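PDB 1VJ0: alcohol dehydrogenase, zinc-containing from Thermotoga maritima, which probably acts as a zinc-dependent oxidoreductase that interconverts alcohols and carbonyl compounds, and carries two bound zinc ions in each chain. Local coordinates for residues P100-V105 with V161-E166; I271-G276 with Y294-V299; K33-S38 with P143-C148; S347-H352 with E370-I375. All coordinates share one frame; numbering follows the deposited sequence.

In the fold
From the N terminus, strand 31-37 opens interaction 3, and strand 103-106 opens interaction 1 before the 143-148 loop closes interaction 3. Strand 161-164 then closes interaction 1, so the two cross along the chain. Interaction 1 spans a 55-residue excursion that contains the four-cysteine zinc site. Interactions 2 and 4 follow in series, each closing a 17-residue connection that contains a helix. Interaction 2 joins neighbouring parallel strands of the nucleotide-binding type of sheet, whereas interaction 4 brings the chain back to the mixed sheet that interaction 1 also reaches. Interactions 1 and 2 lie on opposite sides of the chain's centre, their own centres 32 Å apart.

Interaction 1 (P100-V105 with V161-E166)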
loop_
_atom_site.group_PDB
_atom_site.type_symbol
_atom_site.label_atom_id
_atom_site.label_comp_id
_atom_site.label_asym_id
_atom_site.label_seq_id
_atom_site.Cartn_x
_atom_site.Cartn_y
_atom_site.Cartn_z
ATOM N N PRO A 100 -14.363 34.099 18.146
ATOM C CA PRO A 100 -13.407 35.220 18.240
ATOM C C PRO A 100 -12.409 34.952 19.361
ATOM O O PRO A 100 -12.792 34.505 20.430
ATOM C CB PRO A 100 -14.293 36.436 18.566
ATOM C CG PRO A 100 -15.656 36.056 18.030
ATOM C CD PRO A 100 -15.760 34.554 18.171
ATOM N N GLY A 101 -11.139 35.160 19.107
ATOM C CA GLY A 101 -10.134 34.865 20.129
ATOM C C GLY A 101 -9.412 33.533 19.943
ATOM O O GLY A 101 -8.324 33.344 20.519
ATOM N N ASP A 102 -9.999 32.579 19.205
ATOM C CA ASP A 102 -9.302 31.326 18.919
ATOM C C ASP A 102 -8.004 31.540 18.149
ATOM O O ASP A 102 -7.948 32.364 17.235
ATOM C CB ASP A 102 -10.164 30.362 18.105
ATOM C CG ASP A 102 -11.314 29.769 18.914
ATOM O OD1 ASP A 102 -11.302 29.827 20.156
ATOM O OD2 ASP A 102 -12.296 29.230 18.375
ATOM N N LEU A 103 -6.982 30.754 18.489
ATOM C CA LEU A 103 -5.728 30.729 17.721
ATOM C C LEU A 103 -5.880 29.647 16.711
ATOM O O LEU A 103 -6.408 28.567 17.022
ATOM C CB LEU A 103 -4.511 30.483 18.615
ATOM C CG LEU A 103 -4.316 31.501 19.749
ATOM C CD1 LEU A 103 -3.194 31.098 20.663
ATOM C CD2 LEU A 103 -4.063 32.902 19.215
ATOM N N ILE A 104 -5.446 29.937 15.490
ATOM C CA ILE A 104 -5.531 28.993 14.399
ATOM C C ILE A 104 -4.326 29.000 13.492
ATOM O O ILE A 104 -3.578 29.989 13.398
ATOM C CB ILE A 104 -6.826 29.255 13.555
ATOM C CG1 ILE A 104 -6.788 30.622 12.846
ATOM C CG2 ILE A 104 -8.023 29.111 14.438
ATOM C CD1 ILE A 104 -7.876 30.768 11.730
ATOM N N VAL A 105 -4.152 27.873 12.814
ATOM C CA VAL A 105 -3.359 27.806 11.625
ATOM C C VAL A 105 -4.241 27.177 10.532
ATOM O O VAL A 105 -5.333 26.664 10.809
ATOM C CB VAL A 105 -2.049 27.016 11.806
ATOM C CG1 VAL A 105 -1.154 27.734 12.745
ATOM C CG2 VAL A 105 -2.314 25.581 12.320
ATOM N N VAL A 161 -8.836 24.631 8.446
ATOM C CA VAL A 161 -8.326 25.296 9.617
ATOM C C VAL A 161 -8.131 24.276 10.728
ATOM O O VAL A 161 -8.885 23.282 10.867
ATOM C CB VAL A 161 -9.331 26.391 10.064
ATOM C CG1 VAL A 161 -8.824 27.114 11.289
ATOM C CG2 VAL A 161 -9.597 27.385 8.903
ATOM N N LEU A 162 -7.145 24.564 11.573
ATOM C CA LEU A 162 -6.925 23.829 12.804
ATOM C C LEU A 162 -6.702 24.849 13.949
ATOM O O LEU A 162 -5.841 25.692 13.832
ATOM C CB LEU A 162 -5.669 23.000 12.624
ATOM C CG LEU A 162 -5.426 21.710 13.376
ATOM C CD1 LEU A 162 -6.616 20.755 13.236
ATOM C CD2 LEU A 162 -4.133 21.019 12.875
ATOM N N LYS A 163 -7.519 24.747 14.999
ATOM C CA LYS A 163 -7.363 25.450 16.250
ATOM C C LYS A 163 -6.128 24.934 16.959
ATOM O O LYS A 163 -5.902 23.717 17.013
ATOM C CB LYS A 163 -8.511 25.150 17.210
ATOM C CG LYS A 163 -9.612 26.104 17.213
ATOM C CD LYS A 163 -10.758 25.625 18.119
ATOM C CE LYS A 163 -10.499 25.998 19.562
ATOM N NZ LYS A 163 -11.664 25.491 20.399
ATOM N N VAL A 164 -5.372 25.867 17.531
ATOM C CA VAL A 164 -4.205 25.545 18.325
ATOM C C VAL A 164 -4.350 26.238 19.663
ATOM O O VAL A 164 -5.349 26.933 19.922
ATOM C CB VAL A 164 -2.885 25.928 17.617
ATOM C CG1 VAL A 164 -2.683 25.132 16.347
ATOM C CG2 VAL A 164 -2.808 27.442 17.350
ATOM N N SER A 165 -3.387 26.043 20.562
ATOM C CA SER A 165 -3.468 26.640 21.887
ATOM C C SER A 165 -2.346 27.630 22.152
ATOM O O SER A 165 -1.425 27.780 21.349
ATOM C CB SER A 165 -3.392 25.559 22.932
ATOM O OG SER A 165 -2.046 25.175 23.124
ATOM N N GLU A 166 -2.414 28.292 23.306
ATOM C CA GLU A 166 -1.369 29.256 23.696
ATOM C C GLU A 166 -0.053 28.554 24.047
ATOM O O GLU A 166 0.965 29.220 24.233
ATOM C CB GLU A 166 -1.838 30.113 24.862
ATOM C CG GLU A 166 -3.151 30.804 24.540
ATOM C CD GLU A 166 -3.649 31.733 25.613
ATOM O OE1 GLU A 166 -3.697 31.334 26.812
ATOM O OE2 GLU A 166 -4.018 32.874 25.233
HETATM O O HOH W 1 -13.496 27.212 19.616
HETATM O O HOH W 2 -7.503 28.555 20.290
#
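Two antiparallel strands of the GroES-like domain, 103-106 and 161-164, pair here within a mixed sheet, their directions 140° apart. Val-105 and Leu-162 form a hydrogen-bonded pair. Val-105 N gives to Leu-162 O at 2.9 Å, nearly along the C=O axis, and Leu-162 N answers to Val-105 O at 2.9 Å in the carbonyl plane, with an N-H...O angle of 175°. Farther along, Val-164 N reaches Leu-103 O at 2.9 Å from above the carbonyl plane, while a water links Leu-103 N to Val-164 O. On the face that carries Leu-103 and Val-164, CG2 of Val-164 meets CB of Leu-103 at 3.7 Å. Ile-104 points to the other face, and its CB meets Val-161 CG1 at 3.7 Å in an oblique crossing. The Lys-163 chain bends at its third torsion (84°) and carries its CD and CE obliquely past the Asp-102 carboxylate. A second water bridges the charges, lying 2.7 Å from Asp-102 OD2 and 2.6 Å from Lys-163 NZ; Lys-99 and Glu-96 are their respective salt-bridge partners. An alanine in place of Asp-102 would remove the water bridge and Lys-99's ion pair, and would probably leave the Lys-163 tail held mainly by Glu-96. Strand 78-86 flanks strand 103-106, while helices 170-188 and 329-340 cover Val-105, the former also touching Val-164 and the latter Leu-162.

Interaction 2 (I271-G276 with Y294-V299); sequences ILEATG and YSVAGV
Tyr-294 lays its ring obliquely across the side chain of Ile-271, CE1 coming within 3.5 Å of Ile-271 CG2, while its hydroxyl bonds to Gln-202. The two residues are a parallel pair in the Rossmann-type sheet, where strands 268-273 and 292-296 are joined through helix 280-287 as a beta-alpha-beta crossover. Backbone bonds alternate from strand to strand: Ser-295 N to Ile-271 O, Glu-273 N to Ser-295 O at 2.9 Å, and Ala-297 N to Glu-273 O. Beyond the last pair the strands give way to loops, and the buried Glu-273 carboxylate ties these together. Its CG stands anti to the backbone N (chi1 -173°) and the chain then bends at chi2 (-84°), turning both oxygens along the strand ends. OE1 receives Val-299 N at 3.1 Å on its syn lone pair and Gly-298 N at 2.8 Å from above the carboxylate plane. OE2 takes three donors of its own loop: Gly-276 N at 2.8 Å on the syn lone pair, Thr-275 OG1 at 2.8 Å on the anti one, and Thr-275 N at 2.7 Å from above the plane. Five donors on one carboxylate would probably stabilise its charged form. Val-296 and Val-299 also pack on Val-315 and Val-310 of the second subunit. The fit is tight at Gly-298, where a CB placed by standard geometry would clash with Glu-273 OE2, 2.7 Å away.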
loop_
_atom_site.group_PDB
_atom_site.type_symbol
_atom_site.label_atom_id
_atom_site.label_comp_id
_atom_site.label_asym_id
_atom_site.label_seq_id
_atom_site.Cartn_x
_atom_site.Cartn_y
_atom_site.Cartn_z
ATOM N N ILE A 271 16.043 8.613 0.049
ATOM C CA ILE A 271 16.683 9.904 -0.138
ATOM C C ILE A 271 15.660 11.003 -0.374
ATOM O O ILE A 271 14.723 10.815 -1.137
ATOM C CB ILE A 271 17.688 9.832 -1.304
ATOM C CG1 ILE A 271 18.663 8.670 -1.048
ATOM C CG2 ILE A 271 18.456 11.130 -1.439
ATOM C CD1 ILE A 271 19.771 8.557 -2.056
ATOM N N LEU A 272 15.925 12.189 0.193
ATOM C CA LEU A 272 15.135 13.383 -0.079
ATOM C C LEU A 272 16.011 14.405 -0.784
ATOM O O LEU A 272 17.046 14.821 -0.231
ATOM C CB LEU A 272 14.631 14.003 1.228
ATOM C CG LEU A 272 13.875 15.322 1.060
ATOM C CD1 LEU A 272 12.556 15.089 0.322
ATOM C CD2 LEU A 272 13.666 15.934 2.402
ATOM N N GLU A 273 15.626 14.785 -2.008
ATOM C CA GLU A 273 16.252 15.900 -2.682
ATOM C C GLU A 273 15.584 17.158 -2.124
ATOM O O GLU A 273 14.382 17.349 -2.344
ATOM C CB GLU A 273 16.082 15.842 -4.221
ATOM C CG GLU A 273 16.892 16.924 -4.938
ATOM C CD GLU A 273 16.143 18.262 -4.980
ATOM O OE1 GLU A 273 14.926 18.231 -5.363
ATOM O OE2 GLU A 273 16.736 19.308 -4.658
ATOM N N ALA A 274 16.369 18.005 -1.454
ATOM C CA ALA A 274 15.881 19.243 -0.871
ATOM C C ALA A 274 16.874 20.373 -1.157
ATOM O O ALA A 274 17.069 21.317 -0.346
ATOM C CB ALA A 274 15.664 19.046 0.606
ATOM N N THR A 275 17.529 20.295 -2.319
ATOM C CA THR A 275 18.543 21.310 -2.675
ATOM C C THR A 275 18.011 22.397 -3.562
ATOM O O THR A 275 18.561 23.488 -3.569
ATOM C CB THR A 275 19.786 20.696 -3.426
ATOM O OG1 THR A 275 19.386 20.174 -4.691
ATOM C CG2 THR A 275 20.385 19.491 -2.708
ATOM N N GLY A 276 17.021 22.089 -4.402
ATOM C CA GLY A 276 16.625 23.031 -5.458
ATOM C C GLY A 276 17.430 22.962 -6.750
ATOM O O GLY A 276 17.193 23.719 -7.696
ATOM N N TYR A 294 13.520 7.471 -3.828
ATOM C CA TYR A 294 14.073 8.802 -3.903
ATOM C C TYR A 294 12.923 9.799 -4.107
ATOM O O TYR A 294 12.361 9.844 -5.176
ATOM C CB TYR A 294 15.004 8.833 -5.091
ATOM C CG TYR A 294 16.013 9.950 -5.202
ATOM C CD1 TYR A 294 16.013 11.077 -4.374
ATOM C CD2 TYR A 294 17.042 9.809 -6.088
ATOM C CE1 TYR A 294 16.979 12.076 -4.518
ATOM C CE2 TYR A 294 18.018 10.792 -6.223
ATOM C CZ TYR A 294 17.978 11.921 -5.425
ATOM O OH TYR A 294 18.988 12.846 -5.574
ATOM N N SER A 295 12.587 10.588 -3.084
ATOM C CA SER A 295 11.588 11.629 -3.161
ATOM C C SER A 295 12.297 12.890 -3.562
ATOM O O SER A 295 13.219 13.327 -2.879
ATOM C CB SER A 295 10.881 11.904 -1.821
ATOM O OG SER A 295 9.882 10.908 -1.580
ATOM N N VAL A 296 11.832 13.485 -4.652
ATOM C CA VAL A 296 12.411 14.689 -5.193
ATOM C C VAL A 296 11.450 15.846 -4.948
ATOM O O VAL A 296 10.405 15.954 -5.585
ATOM C CB VAL A 296 12.749 14.519 -6.681
ATOM C CG1 VAL A 296 13.409 15.737 -7.183
ATOM C CG2 VAL A 296 13.632 13.304 -6.873
ATOM N N ALA A 297 11.832 16.734 -4.040
ATOM C CA ALA A 297 10.917 17.792 -3.552
ATOM C C ALA A 297 11.499 19.201 -3.592
ATOM O O ALA A 297 10.766 20.131 -3.381
ATOM C CB ALA A 297 10.437 17.478 -2.169
ATOM N N GLY A 298 12.789 19.379 -3.882
ATOM C CA GLY A 298 13.399 20.725 -3.712
ATOM C C GLY A 298 13.395 21.545 -4.986
ATOM O O GLY A 298 13.242 22.755 -4.951
ATOM N N VAL A 299 13.625 20.889 -6.122
ATOM C CA VAL A 299 13.634 21.587 -7.414
ATOM C C VAL A 299 12.293 22.287 -7.618
ATOM O O VAL A 299 11.215 21.652 -7.618
ATOM C CB VAL A 299 13.920 20.661 -8.565
ATOM C CG1 VAL A 299 13.890 21.416 -9.851
ATOM C CG2 VAL A 299 15.276 19.931 -8.363
#

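Interaction 3 (K33-S38 with P143-C148)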
loop_
_atom_site.group_PDB
_atom_site.type_symbol
_atom_site.label_atom_id
_atom_site.label_comp_id
_atom_site.label_asym_id
_atom_site.label_seq_id
_atom_site.Cartn_x
_atom_site.Cartn_y
_atom_site.Cartn_z
ATOM N N LYS A 33 0.256 49.912 2.825
ATOM C CA LYS A 33 -1.049 50.445 2.499
ATOM C C LYS A 33 -2.058 50.099 3.600
ATOM O O LYS A 33 -1.933 49.064 4.257
ATOM C CB LYS A 33 -1.520 49.897 1.157
ATOM C CG LYS A 33 -2.890 50.478 0.778
ATOM C CD LYS A 33 -3.323 50.090 -0.642
ATOM C CE LYS A 33 -4.193 51.207 -1.251
ATOM N NZ LYS A 33 -4.666 50.860 -2.607
ATOM N N GLU A 34 -3.063 50.948 3.770
ATOM C CA GLU A 34 -4.096 50.736 4.781
ATOM C C GLU A 34 -5.389 50.377 4.103
ATOM O O GLU A 34 -5.618 50.778 2.962
ATOM C CB GLU A 34 -4.241 51.984 5.634
ATOM C CG GLU A 34 -2.999 52.212 6.459
ATOM C CD GLU A 34 -3.052 53.505 7.246
ATOM O OE1 GLU A 34 -3.968 54.332 7.006
ATOM O OE2 GLU A 34 -2.169 53.700 8.091
ATOM N N PHE A 35 -6.216 49.585 4.802
ATOM C CA PHE A 35 -7.502 49.080 4.269
ATOM C C PHE A 35 -8.561 49.178 5.368
ATOM O O PHE A 35 -8.235 49.102 6.524
ATOM C CB PHE A 35 -7.398 47.629 3.858
ATOM C CG PHE A 35 -6.342 47.358 2.835
ATOM C CD1 PHE A 35 -5.025 47.123 3.218
ATOM C CD2 PHE A 35 -6.659 47.325 1.497
ATOM C CE1 PHE A 35 -4.039 46.885 2.240
ATOM C CE2 PHE A 35 -5.684 47.058 0.510
ATOM C CZ PHE A 35 -4.385 46.861 0.880
ATOM N N GLU A 36 -9.832 49.354 5.022
ATOM C CA GLU A 36 -10.871 49.347 6.055
ATOM C C GLU A 36 -11.744 48.150 5.721
ATOM O O GLU A 36 -12.225 48.003 4.591
ATOM C CB GLU A 36 -11.683 50.668 6.104
ATOM C CG GLU A 36 -12.969 50.527 6.942
ATOM C CD GLU A 36 -13.767 51.804 7.154
ATOM O OE1 GLU A 36 -13.472 52.819 6.488
ATOM O OE2 GLU A 36 -14.708 51.791 7.999
ATOM N N ILE A 37 -11.912 47.251 6.677
ATOM C CA ILE A 37 -12.631 46.012 6.401
ATOM C C ILE A 37 -13.965 46.112 7.139
ATOM O O ILE A 37 -13.977 46.339 8.348
ATOM C CB ILE A 37 -11.861 44.750 6.831
ATOM C CG1 ILE A 37 -10.438 44.648 6.231
ATOM C CG2 ILE A 37 -12.668 43.553 6.456
ATOM C CD1 ILE A 37 -10.356 44.807 4.687
ATOM N N SER A 38 -15.073 46.026 6.385
ATOM C CA SER A 38 -16.424 46.033 6.958
ATOM C C SER A 38 -16.985 44.637 6.718
ATOM O O SER A 38 -16.627 43.693 7.430
ATOM C CB SER A 38 -17.255 47.132 6.333
ATOM O OG SER A 38 -18.577 47.106 6.848
ATOM N N PRO A 143 -12.402 41.847 -0.418
ATOM C CA PRO A 143 -11.911 42.558 0.776
ATOM C C PRO A 143 -10.370 42.618 0.867
ATOM O O PRO A 143 -9.856 42.960 1.908
ATOM C CB PRO A 143 -12.503 41.735 1.910
ATOM C CG PRO A 143 -12.439 40.318 1.360
ATOM C CD PRO A 143 -12.777 40.459 -0.075
ATOM N N HIS A 144 -9.679 42.342 -0.256
ATOM C CA HIS A 144 -8.235 42.659 -0.460
ATOM C C HIS A 144 -7.198 41.767 0.219
ATOM O O HIS A 144 -6.181 41.417 -0.399
ATOM C CB HIS A 144 -7.925 44.100 -0.054
ATOM C CG HIS A 144 -8.847 45.116 -0.655
ATOM N ND1 HIS A 144 -8.916 45.343 -2.017
ATOM C CD2 HIS A 144 -9.734 45.977 -0.080
ATOM C CE1 HIS A 144 -9.823 46.283 -2.259
ATOM N NE2 HIS A 144 -10.327 46.690 -1.105
ATOM N N LEU A 145 -7.444 41.420 1.484
ATOM C CA LEU A 145 -6.451 40.785 2.370
ATOM C C LEU A 145 -6.380 39.282 2.145
ATOM O O LEU A 145 -7.028 38.486 2.861
ATOM C CB LEU A 145 -6.789 41.122 3.850
ATOM C CG LEU A 145 -6.951 42.614 4.175
ATOM C CD1 LEU A 145 -7.387 42.817 5.593
ATOM C CD2 LEU A 145 -5.671 43.425 3.864
ATOM N N ARG A 146 -5.581 38.888 1.138
ATOM C CA ARG A 146 -5.525 37.494 0.708
ATOM C C ARG A 146 -4.097 36.940 0.809
ATOM O O ARG A 146 -3.755 35.958 0.148
ATOM C CB ARG A 146 -6.081 37.310 -0.700
ATOM C CG ARG A 146 -7.546 37.652 -0.857
ATOM C CD ARG A 146 -8.473 36.969 0.108
ATOM N NE ARG A 146 -9.867 37.133 -0.348
ATOM C CZ ARG A 146 -10.896 36.472 0.154
ATOM N NH1 ARG A 146 -10.717 35.616 1.150
ATOM N NH2 ARG A 146 -12.106 36.690 -0.321
ATOM N N GLY A 147 -3.304 37.556 1.683
ATOM C CA GLY A 147 -1.944 37.138 1.956
ATOM C C GLY A 147 -1.561 37.483 3.392
ATOM O O GLY A 147 -2.265 38.244 4.038
ATOM N N CYS A 148 -0.460 36.900 3.879
ATOM C CA CYS A 148 -0.103 37.014 5.281
ATOM C C CYS A 148 0.797 38.201 5.642
ATOM O O CYS A 148 0.986 38.461 6.827
ATOM C CB CYS A 148 0.575 35.720 5.735
ATOM S SG CYS A 148 -0.556 34.315 5.641
#
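Leu-145 touches two residues of strand 31-37 with separate methyls. CD2 sits over one face of the Phe-35 ring, 4.2 Å from its centroid and 25° off the normal, a CH-pi contact displaced toward the rim. CD1 meets Ile-37 tip to tip, 3.6 Å from CG1. Beside it the His-144 ring comes up obliquely to Phe-35, planes at 36°, with the CD2 atoms of the two residues 3.7 Å apart. Ile-37 CD1 also lies against Pro-143 O at 3.4 Å. No hydrogen bond joins the two segments. An alanine at Phe-35 would take away the ring under Leu-145 CD2 and beside His-144, and would probably loosen the loop's hold on the strand. The loop contains a cis peptide before Pro-143 and an inverse gamma turn centred on Leu-145. Farther out, His-144 ND1 bonds to Cys-139 O, and the ring of Tyr-142 stands at about 90° to that of His-144. Tyr-142 OH in turn receives Ser-38 N, a polar tie between the loop and the strand's end. Leu-145 also touches Ala-18 of strand 16-22 and His-152 of strand 152-155. Remote from both zinc sites, the contact is that of an N-terminal beta-hairpin, strands 16-22 and 31-37, packed side chain to side chain on a loop.

Interaction 4 (S347-H352 with E370-I375); sequences SKLITH and EALKVI
A chi1 of 49° sets Thr-351 OG1 between its backbone N and carbonyl carbon, and His-352, with CG anti to its carbonyl carbon (chi1 -67°), swings ND1 back to that hydroxyl. Thr-351 OG1 and His-352 ND1 are hydrogen-bonded at 2.8 Å, either being a possible donor. OG1 also accepts Leu-372 N at 3.0 Å, so the side chain grips the backbone of the other segment. Around the parallel pairing of His-352 with Val-374, Thr-351 N gives to Lys-373 O at 3.0 Å, in the carbonyl plane, and Ile-375 N to His-352 O at 3.0 Å, while His-352 N adds a weak bond to Lys-373 O. The far edge of the imidazole faces Glu-370, with CE1 3.3 Å from Glu-370 O near the ring plane. A water in that plane lies 2.6 Å from His-352 NE2 and donates to Glu-370 OE2 at 2.5 Å. On the apolar side, Ile-350 CG2 crosses obliquely onto Ile-375 CG1 at 3.7 Å. Lys-373 sends its chain away, NZ bonding to Val-54 O and forming a salt bridge with the zinc ligand Glu-78, so it is a second-shell residue of that metal site. Helix 359-368 connects strands 352-355 and 374-377 as a beta-alpha-beta crossover and packs on His-352 and Ala-371. Helix 170-188 flanks Leu-349 and Ile-350, helices 206-217 and 230-238 touch Leu-372, and strand 45-54 pairs with 374-377.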
loop_
_atom_site.group_PDB
_atom_site.type_symbol
_atom_site.label_atom_id
_atom_site.label_comp_id
_atom_site.label_asym_id
_atom_site.label_seq_id
_atom_site.Cartn_x
_atom_site.Cartn_y
_atom_site.Cartn_z
ATOM N N SER A 347 12.437 25.626 16.447
ATOM C CA SER A 347 12.585 27.077 16.597
ATOM C C SER A 347 14.003 27.495 16.240
ATOM O O SER A 347 14.227 28.665 15.950
ATOM C CB SER A 347 12.235 27.621 17.995
ATOM O OG SER A 347 12.995 26.985 19.007
ATOM N N LYS A 348 14.959 26.568 16.275
ATOM C CA LYS A 348 16.310 26.893 15.889
ATOM C C LYS A 348 16.457 27.382 14.418
ATOM O O LYS A 348 17.451 28.006 14.062
ATOM C CB LYS A 348 17.243 25.697 16.157
ATOM C CG LYS A 348 17.346 25.272 17.649
ATOM C CD LYS A 348 18.310 24.089 17.810
ATOM C CE LYS A 348 18.314 23.570 19.229
ATOM N NZ LYS A 348 18.970 24.534 20.165
ATOM N N LEU A 349 15.508 27.079 13.575
ATOM C CA LEU A 349 15.528 27.472 12.191
ATOM C C LEU A 349 15.210 28.964 12.010
ATOM O O LEU A 349 15.598 29.557 11.011
ATOM C CB LEU A 349 14.524 26.646 11.414
ATOM C CG LEU A 349 14.932 25.251 10.958
ATOM C CD1 LEU A 349 15.292 24.347 12.100
ATOM C CD2 LEU A 349 13.791 24.621 10.171
ATOM N N ILE A 350 14.528 29.573 12.980
ATOM C CA ILE A 350 14.140 30.996 12.861
ATOM C C ILE A 350 15.292 31.851 13.284
ATOM O O ILE A 350 15.648 31.879 14.440
ATOM C CB ILE A 350 12.865 31.316 13.668
ATOM C CG1 ILE A 350 11.718 30.467 13.122
ATOM C CG2 ILE A 350 12.546 32.853 13.571
ATOM C CD1 ILE A 350 10.553 30.293 14.050
ATOM N N THR A 351 15.928 32.498 12.321
ATOM C CA THR A 351 17.105 33.289 12.610
ATOM C C THR A 351 16.810 34.741 12.780
ATOM O O THR A 351 17.627 35.446 13.386
ATOM C CB THR A 351 18.173 33.146 11.523
ATOM O OG1 THR A 351 17.592 33.326 10.237
ATOM C CG2 THR A 351 18.775 31.745 11.529
ATOM N N HIS A 352 15.670 35.199 12.257
ATOM C CA HIS A 352 15.362 36.629 12.277
ATOM C C HIS A 352 13.861 36.814 12.480
ATOM O O HIS A 352 13.064 36.103 11.874
ATOM C CB HIS A 352 15.723 37.240 10.944
ATOM C CG HIS A 352 17.198 37.259 10.665
ATOM N ND1 HIS A 352 17.882 36.157 10.198
ATOM C CD2 HIS A 352 18.119 38.241 10.813
ATOM C CE1 HIS A 352 19.164 36.464 10.062
ATOM N NE2 HIS A 352 19.329 37.730 10.403
ATOM N N GLU A 370 21.599 35.636 4.429
ATOM C CA GLU A 370 21.927 36.043 5.796
ATOM C C GLU A 370 20.917 35.411 6.769
ATOM O O GLU A 370 21.252 35.146 7.912
ATOM C CB GLU A 370 21.834 37.554 5.923
ATOM C CG GLU A 370 22.426 38.121 7.203
ATOM C CD GLU A 370 22.589 39.631 7.148
ATOM O OE1 GLU A 370 22.730 40.197 6.027
ATOM O OE2 GLU A 370 22.559 40.266 8.235
ATOM N N ALA A 371 19.666 35.222 6.328
ATOM C CA ALA A 371 18.688 34.525 7.159
ATOM C C ALA A 371 18.481 33.120 6.616
ATOM O O ALA A 371 18.553 32.899 5.397
ATOM C CB ALA A 371 17.347 35.279 7.180
ATOM N N LEU A 372 18.187 32.185 7.525
ATOM C CA LEU A 372 17.712 30.862 7.163
ATOM C C LEU A 372 16.180 30.921 7.020
ATOM O O LEU A 372 15.625 30.421 6.044
ATOM C CB LEU A 372 18.138 29.832 8.219
ATOM C CG LEU A 372 17.683 28.375 8.156
ATOM C CD1 LEU A 372 18.017 27.772 6.847
ATOM C CD2 LEU A 372 18.347 27.538 9.255
ATOM N N LYS A 373 15.525 31.506 8.026
ATOM C CA LYS A 373 14.112 31.790 8.008
ATOM C C LYS A 373 13.804 33.064 8.790
ATOM O O LYS A 373 14.273 33.248 9.916
ATOM C CB LYS A 373 13.318 30.597 8.611
ATOM C CG LYS A 373 11.873 30.679 8.401
ATOM C CD LYS A 373 11.541 30.195 7.018
ATOM C CE LYS A 373 10.175 30.570 6.633
ATOM N NZ LYS A 373 10.085 30.268 5.197
ATOM N N VAL A 374 13.030 33.939 8.158
ATOM C CA VAL A 374 12.499 35.143 8.796
ATOM C C VAL A 374 11.014 34.994 9.045
ATOM O O VAL A 374 10.272 34.549 8.165
ATOM C CB VAL A 374 12.643 36.384 7.912
ATOM C CG1 VAL A 374 12.141 37.654 8.683
ATOM C CG2 VAL A 374 14.094 36.555 7.441
ATOM N N ILE A 375 10.606 35.421 10.226
ATOM C CA ILE A 375 9.218 35.623 10.593
ATOM C C ILE A 375 8.879 37.117 10.723
ATOM O O ILE A 375 9.623 37.902 11.318
ATOM C CB ILE A 375 8.945 34.907 11.938
ATOM C CG1 ILE A 375 9.286 33.419 11.813
ATOM C CG2 ILE A 375 7.480 35.090 12.383
ATOM C CD1 ILE A 375 8.432 32.614 10.861
HETATM O O HOH W 3 21.537 39.129 10.194
#